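Local coordinates for protein glycoside Hydrolase (Bacteroides uniformis, PDB 5TA0) that probably hydrolyses agarose as a family 86 glycoside hydrolase, here a substituted, probably inactive variant holding neoagarooctaose in the substrate groove of its barrel domain, at residues A560-G565 with V635-F640; K583-P588 with I606-D611; Y283-K288 with Q329-N334. All coordinates share one frame; numbering follows the deposited sequence.

Interaction 1 of 3, residues A560-G565 with V635-F640; sequences AVIRLG and VTMQIF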
loop_
_atom_site.group_PDB
_atom_site.type_symbol
_atom_site.label_atom_id
_atom_site.label_comp_id
_atom_site.label_asym_id
_atom_site.label_seq_id
_atom_site.Cartn_x
_atom_site.Cartn_y
_atom_site.Cartn_z
ATOM N N ALA A 560 -21.134 9.405 11.067
ATOM C CA ALA A 560 -20.643 8.059 11.276
ATOM C C ALA A 560 -20.918 7.141 10.106
ATOM O O ALA A 560 -21.893 7.299 9.377
ATOM C CB ALA A 560 -21.249 7.469 12.528
ATOM N N VAL A 561 -20.036 6.143 9.982
ATOM C CA VAL A 561 -20.117 5.106 8.961
ATOM C C VAL A 561 -19.850 3.745 9.566
ATOM O O VAL A 561 -18.771 3.525 10.158
ATOM C CB VAL A 561 -19.112 5.362 7.821
ATOM C CG1 VAL A 561 -19.175 4.214 6.777
ATOM C CG2 VAL A 561 -19.348 6.712 7.173
ATOM N N ILE A 562 -20.786 2.810 9.389
ATOM C CA ILE A 562 -20.577 1.431 9.799
ATOM C C ILE A 562 -19.997 0.690 8.610
ATOM O O ILE A 562 -20.422 0.885 7.462
ATOM C CB ILE A 562 -21.886 0.800 10.347
ATOM C CG1 ILE A 562 -22.148 1.371 11.739
ATOM C CG2 ILE A 562 -21.801 -0.724 10.362
ATOM C CD1 ILE A 562 -23.531 1.073 12.270
ATOM N N ARG A 563 -19.020 -0.167 8.895
ATOM C CA ARG A 563 -18.222 -0.848 7.866
ATOM C C ARG A 563 -18.452 -2.361 7.964
ATOM O O ARG A 563 -17.913 -3.012 8.856
ATOM C CB ARG A 563 -16.740 -0.507 8.062
ATOM C CG ARG A 563 -16.416 0.989 8.037
ATOM C CD ARG A 563 -14.989 1.252 8.499
ATOM N NE ARG A 563 -14.055 0.569 7.605
ATOM C CZ ARG A 563 -13.676 1.003 6.402
ATOM N NH1 ARG A 563 -13.996 2.224 5.970
ATOM N NH2 ARG A 563 -12.932 0.236 5.618
ATOM N N LEU A 564 -19.272 -2.906 7.061
ATOM C CA LEU A 564 -19.655 -4.307 7.094
ATOM C C LEU A 564 -18.808 -5.114 6.144
ATOM O O LEU A 564 -19.002 -5.046 4.942
ATOM C CB LEU A 564 -21.133 -4.486 6.718
ATOM C CG LEU A 564 -22.120 -3.679 7.527
ATOM C CD1 LEU A 564 -23.528 -3.970 6.997
ATOM C CD2 LEU A 564 -22.039 -4.003 9.011
ATOM N N GLY A 565 -17.820 -5.843 6.670
ATOM C CA GLY A 565 -17.038 -6.733 5.797
ATOM C C GLY A 565 -17.845 -8.003 5.553
ATOM O O GLY A 565 -18.158 -8.712 6.514
ATOM N N VAL A 635 -17.025 -6.146 11.539
ATOM C CA VAL A 635 -17.863 -4.975 11.706
ATOM C C VAL A 635 -17.054 -3.954 12.478
ATOM O O VAL A 635 -16.621 -4.218 13.594
ATOM C CB VAL A 635 -19.180 -5.303 12.433
ATOM C CG1 VAL A 635 -19.999 -4.039 12.612
ATOM C CG2 VAL A 635 -19.959 -6.362 11.652
ATOM N N THR A 636 -16.786 -2.825 11.820
ATOM C CA THR A 636 -16.059 -1.703 12.439
ATOM C C THR A 636 -16.827 -0.427 12.170
ATOM O O THR A 636 -17.799 -0.417 11.434
ATOM C CB THR A 636 -14.599 -1.629 11.941
ATOM O OG1 THR A 636 -14.564 -1.329 10.535
ATOM C CG2 THR A 636 -13.874 -2.942 12.196
ATOM N N MET A 637 -16.393 0.674 12.766
ATOM C CA MET A 637 -17.145 1.940 12.628
ATOM C C MET A 637 -16.201 3.124 12.648
ATOM O O MET A 637 -15.339 3.222 13.503
ATOM C CB MET A 637 -18.183 2.055 13.736
ATOM C CG MET A 637 -19.070 3.289 13.637
ATOM S SD MET A 637 -20.566 3.164 14.649
ATOM C CE MET A 637 -19.823 3.204 16.277
ATOM N N GLN A 638 -16.389 4.038 11.713
ATOM C CA GLN A 638 -15.736 5.355 11.742
ATOM C C GLN A 638 -16.689 6.396 12.301
ATOM O O GLN A 638 -17.847 6.481 11.888
ATOM C CB GLN A 638 -15.315 5.792 10.343
ATOM C CG GLN A 638 -14.163 4.986 9.769
ATOM C CD GLN A 638 -14.138 5.110 8.276
ATOM O OE1 GLN A 638 -14.963 4.485 7.602
ATOM N NE2 GLN A 638 -13.229 5.918 7.743
ATOM N N ILE A 639 -16.187 7.163 13.251
ATOM C CA ILE A 639 -16.892 8.304 13.853
ATOM C C ILE A 639 -16.143 9.563 13.435
ATOM O O ILE A 639 -14.915 9.598 13.512
ATOM C CB ILE A 639 -16.889 8.152 15.397
ATOM C CG1 ILE A 639 -17.656 6.887 15.805
ATOM C CG2 ILE A 639 -17.462 9.374 16.104
ATOM C CD1 ILE A 639 -19.126 6.884 15.476
ATOM N N PHE A 640 -16.881 10.594 13.004
ATOM C CA PHE A 640 -16.308 11.867 12.590
ATOM C C PHE A 640 -16.896 12.942 13.488
ATOM O O PHE A 640 -18.061 13.285 13.333
ATOM C CB PHE A 640 -16.660 12.152 11.135
ATOM C CG PHE A 640 -16.167 11.093 10.182
ATOM C CD1 PHE A 640 -14.887 11.179 9.635
ATOM C CD2 PHE A 640 -16.960 10.025 9.840
ATOM C CE1 PHE A 640 -14.415 10.210 8.763
ATOM C CE2 PHE A 640 -16.488 9.046 8.956
ATOM C CZ PHE A 640 -15.211 9.146 8.433
HETATM O O HOH W 1 -15.095 -3.662 8.789
#
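Arg563 and Gln638 meet on one face of an antiparallel strand pair whose backbone amides and carbonyls pair in the regular alternating way. Val561 pairs with Gln638 through two bonds, Val561 N to Gln638 O and Gln638 N to Val561 O, each 2.9 Å. At the next hydrogen-bonded pair Arg563 N reaches Thr636 O at 2.8 Å, while the return bond from Thr636 N to Arg563 O lengthens to 3.2 Å. A water gives Arg563 O a second donor and takes a hydrogen bond from Thr636 OG1, so backbone and hydroxyl are bridged at this pair. The arginine chain, bent at chi3 (61°), folds its CD to within 3.3 Å of Thr636 OG1 and sends NH1 to Gln638 OE1 at 3.0 Å. That oxygen lies close to the guanidinium plane, but NH1 stands above the amide plane, the two flat groups being 77° apart. The remaining polar ends are also matched: Arg563 NE and NH2 form salt bridges with Asp305 and Glu301, and Gln638 NE2 bonds Glu527. These two acids probably offset the charge of the buried guanidinium and of Arg360 close by, and Glu607 adds a long, weak ion pair at NH1. The other face is apolar, with Ala560 CB against Ile639 CD1 at 3.7 Å and Ile562 CG1 against Met637 SD at 3.8 Å. Within the five-stranded sheet, strand 558-568 is flanked by strands 631-642 and 602-609; the apolar face packs on strand 619-624 of the four-stranded sheet, whereas Arg563 reaches back to helix 298-315.

Interaction 2 of 3, residues K583-P588 with I606-D611; sequences KKVDIP and IEVPVD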
loop_
_atom_site.group_PDB
_atom_site.type_symbol
_atom_site.label_atom_id
_atom_site.label_comp_id
_atom_site.label_asym_id
_atom_site.label_seq_id
_atom_site.Cartn_x
_atom_site.Cartn_y
_atom_site.Cartn_z
ATOM N N LYS A 583 -32.505 0.178 16.372
ATOM C CA LYS A 583 -33.116 1.039 15.352
ATOM C C LYS A 583 -32.708 0.590 13.957
ATOM O O LYS A 583 -31.524 0.307 13.709
ATOM C CB LYS A 583 -32.682 2.489 15.546
ATOM C CG LYS A 583 -32.962 3.073 16.931
ATOM C CD LYS A 583 -34.440 3.215 17.205
ATOM N N LYS A 584 -33.662 0.551 13.036
ATOM C CA LYS A 584 -33.393 0.163 11.654
ATOM C C LYS A 584 -32.510 1.185 10.946
ATOM O O LYS A 584 -32.719 2.389 11.063
ATOM C CB LYS A 584 -34.693 -0.020 10.859
ATOM C CG LYS A 584 -34.444 -0.518 9.445
ATOM C CD LYS A 584 -35.700 -1.006 8.740
ATOM C CE LYS A 584 -35.353 -1.462 7.328
ATOM N NZ LYS A 584 -34.473 -2.665 7.322
ATOM N N VAL A 585 -31.510 0.679 10.220
ATOM C CA VAL A 585 -30.620 1.489 9.390
ATOM C C VAL A 585 -30.602 0.882 7.986
ATOM O O VAL A 585 -30.355 -0.322 7.838
ATOM C CB VAL A 585 -29.194 1.522 9.993
ATOM C CG1 VAL A 585 -28.231 2.315 9.114
ATOM C CG2 VAL A 585 -29.234 2.127 11.386
ATOM N N ASP A 586 -30.869 1.702 6.967
ATOM C CA ASP A 586 -30.888 1.206 5.580
ATOM C C ASP A 586 -29.472 0.975 5.086
ATOM O O ASP A 586 -28.569 1.749 5.406
ATOM C CB ASP A 586 -31.570 2.185 4.619
ATOM C CG ASP A 586 -32.992 2.482 4.989
ATOM O OD1 ASP A 586 -33.737 1.540 5.304
ATOM O OD2 ASP A 586 -33.350 3.683 4.954
ATOM N N ILE A 587 -29.290 -0.078 4.297
ATOM C CA ILE A 587 -27.996 -0.366 3.660
ATOM C C ILE A 587 -28.058 0.136 2.224
ATOM O O ILE A 587 -29.028 -0.170 1.517
ATOM C CB ILE A 587 -27.631 -1.864 3.775
ATOM C CG1 ILE A 587 -27.352 -2.179 5.265
ATOM C CG2 ILE A 587 -26.403 -2.192 2.915
ATOM C CD1 ILE A 587 -27.020 -3.608 5.563
ATOM N N PRO A 588 -27.057 0.938 1.784
ATOM C CA PRO A 588 -27.101 1.419 0.399
ATOM C C PRO A 588 -26.992 0.285 -0.629
ATOM O O PRO A 588 -26.331 -0.713 -0.377
ATOM C CB PRO A 588 -25.881 2.352 0.296
ATOM C CG PRO A 588 -25.435 2.622 1.686
ATOM C CD PRO A 588 -25.890 1.473 2.521
ATOM N N ILE A 606 -18.974 -3.092 2.870
ATOM C CA ILE A 606 -20.112 -2.245 2.554
ATOM C C ILE A 606 -20.146 -1.138 3.601
ATOM O O ILE A 606 -20.320 -1.393 4.799
ATOM C CB ILE A 606 -21.442 -3.043 2.623
ATOM C CG1 ILE A 606 -21.385 -4.348 1.819
ATOM C CG2 ILE A 606 -22.613 -2.174 2.181
ATOM C CD1 ILE A 606 -21.018 -4.205 0.388
ATOM N N GLU A 607 -19.956 0.090 3.135
ATOM C CA GLU A 607 -19.962 1.266 3.999
ATOM C C GLU A 607 -21.395 1.814 4.134
ATOM O O GLU A 607 -22.065 2.077 3.132
ATOM C CB GLU A 607 -19.001 2.316 3.447
ATOM C CG GLU A 607 -17.558 1.904 3.655
ATOM C CD GLU A 607 -16.606 2.612 2.722
ATOM O OE1 GLU A 607 -16.533 2.252 1.532
ATOM O OE2 GLU A 607 -15.959 3.582 3.167
ATOM N N VAL A 608 -21.851 1.947 5.378
ATOM C CA VAL A 608 -23.240 2.258 5.704
ATOM C C VAL A 608 -23.279 3.547 6.536
ATOM O O VAL A 608 -22.940 3.526 7.724
ATOM C CB VAL A 608 -23.891 1.111 6.494
ATOM C CG1 VAL A 608 -25.367 1.426 6.755
ATOM C CG2 VAL A 608 -23.751 -0.225 5.754
ATOM N N PRO A 609 -23.692 4.674 5.932
ATOM C CA PRO A 609 -23.890 5.871 6.754
ATOM C C PRO A 609 -24.938 5.605 7.825
ATOM O O PRO A 609 -25.920 4.895 7.582
ATOM C CB PRO A 609 -24.384 6.897 5.743
ATOM C CG PRO A 609 -23.798 6.452 4.446
ATOM C CD PRO A 609 -23.940 4.952 4.506
ATOM N N VAL A 610 -24.729 6.139 9.022
ATOM C CA VAL A 610 -25.661 5.918 10.128
ATOM C C VAL A 610 -25.906 7.238 10.851
ATOM O O VAL A 610 -24.991 8.001 11.125
ATOM C CB VAL A 610 -25.194 4.816 11.110
ATOM C CG1 VAL A 610 -23.839 5.112 11.705
ATOM C CG2 VAL A 610 -26.233 4.586 12.201
ATOM N N ASP A 611 -27.169 7.508 11.130
ATOM C CA ASP A 611 -27.581 8.695 11.862
ATOM C C ASP A 611 -26.813 8.743 13.198
ATOM O O ASP A 611 -26.914 7.832 14.021
ATOM C CB ASP A 611 -29.106 8.575 12.063
ATOM C CG ASP A 611 -29.723 9.698 12.859
ATOM O OD1 ASP A 611 -30.976 9.635 12.998
ATOM O OD2 ASP A 611 -29.039 10.602 13.350
HETATM O O HOH W 2 -27.539 4.170 5.574
#
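Apolar packing between the two sheets of the C-terminal beta domain joins Val585, Ile587 and Pro588 to Ile606, Val608, Pro609 and Val610. Strand 583-585 is an outermost strand of the four-stranded sheet, and strand 602-609 is an outermost strand of the five-stranded one, so the contact closes the sandwich along one border. No direct hydrogen bond crosses it. Val585 uses both branches: a chi1 of 178° swings CG1 to the carbonyl side, where it meets Val608 CG1 at 3.8 Å, and CG2 meets Val610 CG2 at 4.0 Å. Val608 is divided in a similar fashion, its CG1 lying 3.5 Å from Asp586 O while its CG2 turns to Ile587 CG1. Ile587 crosses Ile606 at about a right angle, the two CG2 methyls 3.9 Å apart. At the more exposed border the proline rings approach through Pro588 CG and Pro609 CD, 4.0 Å apart, and Pro588 CG also rests 3.7 Å from Glu607 O. Leu578 of strand 577-580 touches Val585, Ile587 and Val608, and Leu564 of strand 558-568 touches Ile587, carrying the apolar layer inward. The polar link is indirect: one water donates to Asp586 O at 2.6 Å and to Pro609 O at 2.7 Å. Branched aliphatic groups and prolines therefore hold the sheets by shape and burial, with little directional constraint, and the water supplies the donors that neither of these two carbonyls can provide for the other.

Interaction 3 of 3, residues Y283-K288 with Q329-N334; sequences YDFPCK and QTHDYN. With GAL (beta-D-galactopyranose), chain C; AAL (3,6-anhydro-alpha-L-galactopyranose), chain B; SO4 (sulfate ion), chain E.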
loop_
_atom_site.group_PDB
_atom_site.type_symbol
_atom_site.label_atom_id
_atom_site.label_comp_id
_atom_site.label_asym_id
_atom_site.label_seq_id
_atom_site.Cartn_x
_atom_site.Cartn_y
_atom_site.Cartn_z
ATOM N N TYR A 283 -2.044 -6.177 -5.336
ATOM C CA TYR A 283 -2.108 -6.018 -6.773
ATOM C C TYR A 283 -3.504 -6.273 -7.318
ATOM O O TYR A 283 -4.134 -7.306 -7.047
ATOM C CB TYR A 283 -1.138 -6.959 -7.430
ATOM C CG TYR A 283 0.301 -6.540 -7.345
ATOM C CD1 TYR A 283 0.780 -5.496 -8.096
ATOM C CD2 TYR A 283 1.188 -7.228 -6.562
ATOM C CE1 TYR A 283 2.111 -5.142 -8.060
ATOM C CE2 TYR A 283 2.522 -6.892 -6.525
ATOM C CZ TYR A 283 2.983 -5.840 -7.274
ATOM O OH TYR A 283 4.335 -5.528 -7.255
ATOM N N ASP A 284 -3.970 -5.319 -8.111
ATOM C CA ASP A 284 -5.153 -5.506 -8.953
ATOM C C ASP A 284 -4.773 -6.428 -10.105
ATOM O O ASP A 284 -3.632 -6.432 -10.564
ATOM C CB ASP A 284 -5.575 -4.167 -9.571
ATOM C CG ASP A 284 -6.339 -3.253 -8.604
ATOM O OD1 ASP A 284 -6.972 -3.745 -7.644
ATOM O OD2 ASP A 284 -6.337 -2.034 -8.867
ATOM N N PHE A 285 -5.761 -7.179 -10.565
ATOM C CA PHE A 285 -5.625 -8.007 -11.783
ATOM C C PHE A 285 -6.563 -7.474 -12.883
ATOM O O PHE A 285 -7.671 -7.997 -13.078
ATOM C CB PHE A 285 -5.941 -9.490 -11.531
ATOM C CG PHE A 285 -4.953 -10.261 -10.680
ATOM C CD1 PHE A 285 -3.737 -9.768 -10.252
ATOM C CD2 PHE A 285 -5.267 -11.573 -10.347
ATOM C CE1 PHE A 285 -2.868 -10.567 -9.511
ATOM C CE2 PHE A 285 -4.423 -12.369 -9.596
ATOM C CZ PHE A 285 -3.213 -11.862 -9.190
ATOM N N PRO A 286 -6.142 -6.446 -13.626
ATOM C CA PRO A 286 -7.012 -5.911 -14.696
ATOM C C PRO A 286 -7.162 -6.799 -15.917
ATOM O O PRO A 286 -8.073 -6.553 -16.707
ATOM C CB PRO A 286 -6.326 -4.605 -15.079
ATOM C CG PRO A 286 -4.883 -4.845 -14.727
ATOM C CD PRO A 286 -4.921 -5.633 -13.468
ATOM N N CYS A 287 -6.316 -7.798 -16.084
ATOM C CA CYS A 287 -6.334 -8.600 -17.317
ATOM C C CYS A 287 -5.641 -9.941 -17.099
ATOM O O CYS A 287 -4.487 -10.120 -17.469
ATOM C CB CYS A 287 -5.683 -7.819 -18.453
ATOM S SG CYS A 287 -4.024 -7.209 -18.128
ATOM N N LYS A 288 -6.355 -10.847 -16.446
ATOM C CA LYS A 288 -5.864 -12.204 -16.215
ATOM C C LYS A 288 -6.736 -13.143 -17.028
ATOM O O LYS A 288 -7.871 -13.451 -16.640
ATOM C CB LYS A 288 -5.893 -12.571 -14.735
ATOM C CG LYS A 288 -5.243 -13.916 -14.436
ATOM C CD LYS A 288 -5.184 -14.189 -12.951
ATOM C CE LYS A 288 -4.447 -15.471 -12.640
ATOM N NZ LYS A 288 -5.209 -16.680 -13.045
ATOM N N GLN A 329 -0.893 -6.144 -11.488
ATOM C CA GLN A 329 -0.152 -7.153 -12.223
ATOM C C GLN A 329 -0.908 -7.327 -13.530
ATOM O O GLN A 329 -2.108 -7.566 -13.494
ATOM C CB GLN A 329 -0.086 -8.453 -11.431
ATOM C CG GLN A 329 0.603 -9.554 -12.205
ATOM C CD GLN A 329 1.015 -10.746 -11.391
ATOM O OE1 GLN A 329 0.655 -10.890 -10.214
ATOM N NE2 GLN A 329 1.769 -11.655 -12.056
ATOM N N THR A 330 -0.202 -7.245 -14.645
ATOM C CA THR A 330 -0.841 -7.163 -15.966
ATOM C C THR A 330 -0.602 -8.453 -16.783
ATOM O O THR A 330 0.063 -8.432 -17.796
ATOM C CB THR A 330 -0.363 -5.916 -16.739
ATOM O OG1 THR A 330 1.052 -5.940 -16.901
ATOM C CG2 THR A 330 -0.763 -4.614 -16.016
ATOM N N HIS A 331 -1.188 -9.553 -16.342
ATOM C CA HIS A 331 -0.830 -10.896 -16.877
ATOM C C HIS A 331 -0.879 -10.946 -18.398
ATOM O O HIS A 331 0.057 -11.399 -19.027
ATOM C CB HIS A 331 -1.782 -11.958 -16.394
ATOM C CG HIS A 331 -1.791 -12.121 -14.921
ATOM N ND1 HIS A 331 -2.520 -11.297 -14.096
ATOM C CD2 HIS A 331 -1.166 -13.007 -14.120
ATOM C CE1 HIS A 331 -2.331 -11.663 -12.842
ATOM N NE2 HIS A 331 -1.504 -12.690 -12.826
ATOM N N ASP A 332 -1.984 -10.466 -18.963
ATOM C CA ASP A 332 -2.188 -10.585 -20.417
ATOM C C ASP A 332 -1.239 -9.717 -21.221
ATOM O O ASP A 332 -1.161 -9.869 -22.448
ATOM C CB ASP A 332 -3.642 -10.269 -20.806
ATOM C CG ASP A 332 -4.658 -11.279 -20.239
ATOM O OD1 ASP A 332 -4.258 -12.336 -19.732
ATOM O OD2 ASP A 332 -5.871 -10.972 -20.278
ATOM N N TYR A 333 -0.490 -8.817 -20.574
ATOM C CA TYR A 333 0.497 -7.971 -21.230
ATOM C C TYR A 333 1.937 -8.243 -20.797
ATOM O O TYR A 333 2.839 -7.560 -21.230
ATOM C CB TYR A 333 0.162 -6.498 -20.975
ATOM C CG TYR A 333 -1.005 -6.033 -21.781
ATOM C CD1 TYR A 333 -2.311 -6.247 -21.361
ATOM C CD2 TYR A 333 -0.805 -5.379 -22.983
ATOM C CE1 TYR A 333 -3.388 -5.828 -22.140
ATOM C CE2 TYR A 333 -1.859 -4.949 -23.756
ATOM C CZ TYR A 333 -3.144 -5.188 -23.345
ATOM O OH TYR A 333 -4.187 -4.718 -24.147
ATOM N N ASN A 334 2.151 -9.247 -19.957
ATOM C CA ASN A 334 3.486 -9.489 -19.393
ATOM C C ASN A 334 4.415 -10.310 -20.289
ATOM O O ASN A 334 5.617 -10.424 -19.989
ATOM C CB ASN A 334 3.361 -10.071 -17.991
ATOM C CG ASN A 334 3.034 -9.015 -16.958
ATOM O OD1 ASN A 334 3.104 -7.808 -17.235
ATOM N ND2 ASN A 334 2.653 -9.462 -15.771
HETATM C C1 GAL C . -0.326 -16.488 -12.302
HETATM C C2 GAL C . 0.887 -15.584 -12.355
HETATM C C3 GAL C . 1.434 -15.300 -10.959
HETATM C C4 GAL C . 0.318 -14.850 -10.025
HETATM C C5 GAL C . -0.814 -15.868 -10.056
HETATM C C6 GAL C . -1.925 -15.505 -9.090
HETATM O O1 GAL C . -0.922 -16.660 -13.602
HETATM O O2 GAL C . 1.935 -16.184 -13.113
HETATM O O3 GAL C . 2.457 -14.315 -11.132
HETATM O O4 GAL C . -0.197 -13.571 -10.422
HETATM O O5 GAL C . -1.302 -15.935 -11.404
HETATM O O6 GAL C . -2.947 -16.503 -9.124
HETATM C C1 AAL B . 3.405 -14.233 -10.065
HETATM C C2 AAL B . 4.773 -13.967 -10.692
HETATM C C3 AAL B . 5.699 -13.476 -9.609
HETATM C C4 AAL B . 5.184 -12.208 -8.987
HETATM C C5 AAL B . 4.049 -12.789 -8.193
HETATM C C6 AAL B . 4.713 -13.973 -7.531
HETATM O O2 AAL B . 4.680 -12.979 -11.727
HETATM O O3 AAL B . 5.671 -14.418 -8.518
HETATM O O4 AAL B . 6.159 -11.717 -8.097
HETATM O O5 AAL B . 3.048 -13.202 -9.127
HETATM S S SO4 E . 3.129 -13.194 -15.217
HETATM O O1 SO4 E . 2.708 -11.861 -14.731
HETATM O O2 SO4 E . 3.385 -14.099 -14.061
HETATM O O3 SO4 E . 4.381 -13.045 -15.997
HETATM O O4 SO4 E . 2.041 -13.744 -16.064
HETATM O O HOH W 3 -4.213 -8.976 -14.502
#
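The sugar-binding groove at the C-terminal ends of the barrel strands is lined here by Phe285 and Lys288 on one segment and by Gln329 and His331 on the other. His331 sits at the centre. It turns its CE1 edge onto the middle of the Phe285 face in a T-shaped stack, planes at 85°, with CE1 3.5 Å from Phe285 CD1. Lys288 CG lies over one face of the imidazole, 3.9 Å from the ring centroid, and Gln329 CG covers the opposite face nearer the rim. Held in this way, His331 NE2 donates to galactose O4 at 2.9 Å. The same hydroxyl donates to Gln329 OE1 at 2.8 Å, while Gln329 NE2 reaches galactose O3 at 2.9 Å. Chi1 of 176° turns the glutamine CG directly away from the backbone N and, with the chain extended beyond it, carries the amide to the sugar. Gln329 N to Asp284 O ties the loop to the end of strand 277-285, and Asp332 N to Cys287 O ties it to the short strand 287-288, past the corner at Pro286; a water joins Cys287 N, Gln329 O and His331 ND1. Gln329 NE2 and Asn334 ND2 both donate to a sulfate oxygen, probably from the crystallisation liquor. Because O4 both receives and gives a hydrogen bond, galactose's axial hydroxyl is read directly, consistent with selection of this sugar at the subsite.

Interactions 1 and 2 share the C-terminal beta domain, and strands 558-568 and 602-609 pair directly between them, Ile562 O lying 2.7 Å from Val608 N. The first is a buried strand pairing within one sheet, where backbone bonds, a charged cluster on one face and apolar contacts on the other act together; the second, partly buried, joins that sheet to its partner at the border by apolar packing and a water. Interaction 3 belongs to the barrel, its centre about 32 Å and 35 Å from the centres of the other two, and is partly buried. There, polar and aromatic side chains face a ligand, whereas the beta-domain contacts join parts of the fold to one another.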